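Local coordinates for alanine dehydrogenase (Archaeoglobus fulgidus, PDB 1OMO), which catalyses the reversible NAD(+)-dependent oxidative deamination of L-alanine to pyruvate, working as a homodimer of the ornithine cyclodeaminase/mu-crystallin family, at residues M99-T102 with Y103-L107. Numbering follows the deposited sequence.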
ATOM      1  N   MET A  99       8.251  10.884   4.734  1.00 21.18           N
ATOM      2  CA  MET A  99       7.907  11.809   5.828  1.00 19.31           C
ATOM      3  C   MET A  99       6.974  11.243   6.885  1.00 17.58           C
ATOM      4  O   MET A  99       6.228  10.287   6.661  1.00 16.83           O
ATOM      5  CB  MET A  99       7.105  13.019   5.358  1.00 22.35           C
ATOM      6  CG  MET A  99       5.945  12.887   4.455  1.00 30.22           C
ATOM      7  SD  MET A  99       5.582  14.624   3.973  1.00 27.44           S
ATOM      8  CE  MET A  99       6.715  14.680   2.612  1.00 33.61           C
ATOM      9  N   ASP A 100       6.962  11.917   8.020  1.00 16.72           N
ATOM     10  CA  ASP A 100       6.039  11.567   9.070  1.00 17.94           C
ATOM     11  C   ASP A 100       4.690  12.051   8.550  1.00 18.20           C
ATOM     12  O   ASP A 100       4.573  13.168   8.026  1.00 21.02           O
ATOM     13  CB  ASP A 100       6.310  12.339  10.362  1.00 16.50           C
ATOM     14  CG  ASP A 100       5.107  12.286  11.313  1.00 17.70           C
ATOM     15  OD1 ASP A 100       4.694  11.174  11.635  1.00 20.70           O
ATOM     16  OD2 ASP A 100       4.560  13.321  11.729  1.00 15.74           O
ATOM     17  N   ALA A 101       3.677  11.221   8.669  1.00 16.29           N
ATOM     18  CA  ALA A 101       2.342  11.635   8.269  1.00 17.64           C
ATOM     19  C   ALA A 101       1.453  11.535   9.529  1.00 16.88           C
ATOM     20  O   ALA A 101       0.219  11.568   9.429  1.00 17.62           O
ATOM     21  CB  ALA A 101       1.802  10.737   7.146  1.00 11.49           C
ATOM     22  N   THR A 102       2.074  11.430  10.709  1.00 17.97           N
ATOM     23  CA  THR A 102       1.276  11.284  11.932  1.00 18.39           C
ATOM     24  C   THR A 102       0.570  12.592  12.192  1.00 18.50           C
ATOM     25  O   THR A 102      -0.638  12.649  12.330  1.00 19.25           O
ATOM     26  CB  THR A 102       2.129  10.890  13.169  1.00 19.23           C
ATOM     27  OG1 THR A 102       2.766   9.626  12.939  1.00 19.53           O
ATOM     28  CG2 THR A 102       1.223  10.752  14.431  1.00 19.95           C
ATOM     29  N   TYR A 103       1.335  13.661  12.212  1.00 17.61           N
ATOM     30  CA  TYR A 103       0.749  14.952  12.435  1.00 17.66           C
ATOM     31  C   TYR A 103      -0.159  15.411  11.308  1.00 17.20           C
ATOM     32  O   TYR A 103      -1.230  15.953  11.569  1.00 16.36           O
ATOM     33  CB  TYR A 103       1.859  15.966  12.649  1.00 17.62           C
ATOM     34  CG  TYR A 103       1.406  17.404  12.718  1.00 19.97           C
ATOM     35  CD1 TYR A 103       1.598  18.264  11.636  1.00 19.84           C
ATOM     36  CD2 TYR A 103       0.856  17.932  13.891  1.00 18.90           C
ATOM     37  CE1 TYR A 103       1.263  19.612  11.723  1.00 18.13           C
ATOM     38  CE2 TYR A 103       0.522  19.261  13.979  1.00 18.62           C
ATOM     39  CZ  TYR A 103       0.730  20.092  12.891  1.00 17.74           C
ATOM     40  OH  TYR A 103       0.373  21.412  12.966  1.00 20.26           O
ATOM     41  N   THR A 104       0.244  15.198  10.053  1.00 15.83           N
ATOM     42  CA  THR A 104      -0.575  15.681   8.960  1.00 14.80           C
ATOM     43  C   THR A 104      -1.848  14.906   8.800  1.00 15.76           C
ATOM     44  O   THR A 104      -2.751  15.356   8.116  1.00 17.76           O
ATOM     45  CB  THR A 104       0.182  15.725   7.580  1.00 14.31           C
ATOM     46  OG1 THR A 104       0.772  14.449   7.282  1.00 12.67           O
ATOM     47  CG2 THR A 104       1.259  16.837   7.591  1.00 12.08           C
ATOM     48  N   THR A 105      -1.928  13.724   9.399  1.00 17.62           N
ATOM     49  CA  THR A 105      -3.171  12.950   9.307  1.00 16.31           C
ATOM     50  C   THR A 105      -4.215  13.694  10.175  1.00 15.68           C
ATOM     51  O   THR A 105      -5.370  13.871   9.768  1.00 13.72           O
ATOM     52  CB  THR A 105      -2.968  11.490   9.817  1.00 17.99           C
ATOM     53  OG1 THR A 105      -2.142  10.778   8.887  1.00 17.24           O
ATOM     54  CG2 THR A 105      -4.294  10.772   9.997  1.00 15.00           C
ATOM     55  N   SER A 106      -3.794  14.167  11.349  1.00 15.17           N
ATOM     56  CA  SER A 106      -4.706  14.904  12.248  1.00 15.46           C
ATOM     57  C   SER A 106      -5.061  16.250  11.611  1.00 16.00           C
ATOM     58  O   SER A 106      -6.233  16.656  11.580  1.00 16.22           O
ATOM     59  CB  SER A 106      -4.051  15.157  13.620  1.00 12.98           C
ATOM     60  OG  SER A 106      -4.131  14.003  14.429  1.00 15.31           O
ATOM     61  N   LEU A 107      -4.036  16.908  11.073  1.00 18.01           N
ATOM     62  CA  LEU A 107      -4.169  18.210  10.434  1.00 16.99           C
ATOM     63  C   LEU A 107      -5.177  18.176   9.298  1.00 17.80           C
ATOM     64  O   LEU A 107      -6.114  18.977   9.284  1.00 17.92           O
ATOM     65  CB  LEU A 107      -2.819  18.671   9.891  1.00 17.00           C
ATOM     66  CG  LEU A 107      -2.406  20.151   9.939  1.00 21.38           C
ATOM     67  CD1 LEU A 107      -1.901  20.566   8.573  1.00 20.54           C
ATOM     68  CD2 LEU A 107      -3.507  21.038  10.389  1.00 17.47           C
TER
HETATM   69  O   HOH W   1       2.709  14.202   5.521  1.00 23.07           O
HETATM   70  O   HOH W   2       3.042  14.745   9.765  1.00 26.30           O
HETATM   71  O   HOH W   3      -2.681  11.239  13.546  1.00 36.54           O
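The carboxylate of Asp100, last residue of strand 95-100, sits at the N-terminal end of helix 102-120 and takes its first two amides with both oxygens. With CG anti to the backbone N (chi1 163°), the group is carried forward along the chain. OD2 takes the backbone N-H of Tyr103 in a long but almost straight bond (N to OD2 3.3 Å, 178°), met on the syn side and somewhat out of plane. OD1 closes an Asx turn: Thr102 N reaches it at 2.8 Å from well above the carboxylate plane, while Thr102 OG1 meets the syn lone pair of OD1. The side chains of Asp100 and Tyr103 cross at about a right angle, and the tyrosine runs out to Gln8 and Glu12 of helix 8-12. Water 2 joins Asp100 O and OD2 to Thr104 N, 2.8 Å from the water, so a third amide of the turn is satisfied indirectly.

Beyond this, Thr105 turns its hydroxyl back onto the N-cap residue: OG1 donates to Ala101 O at 2.5 Å, with a C=O...donor angle of 159°, and its N makes a weak bond to the same oxygen. The same hydroxyl hydrogen-bonds Lys65 NZ, the probable proton donor/acceptor, and the Thr105 side chain lies about 5 Å from the bound NAD at the nearest atoms. The helix N-terminus probably stabilises the Asp100 carboxylate as an anion, while the bond to Ala101 O probably fixes the rotation of a hydroxyl that could in turn help to position Lys65.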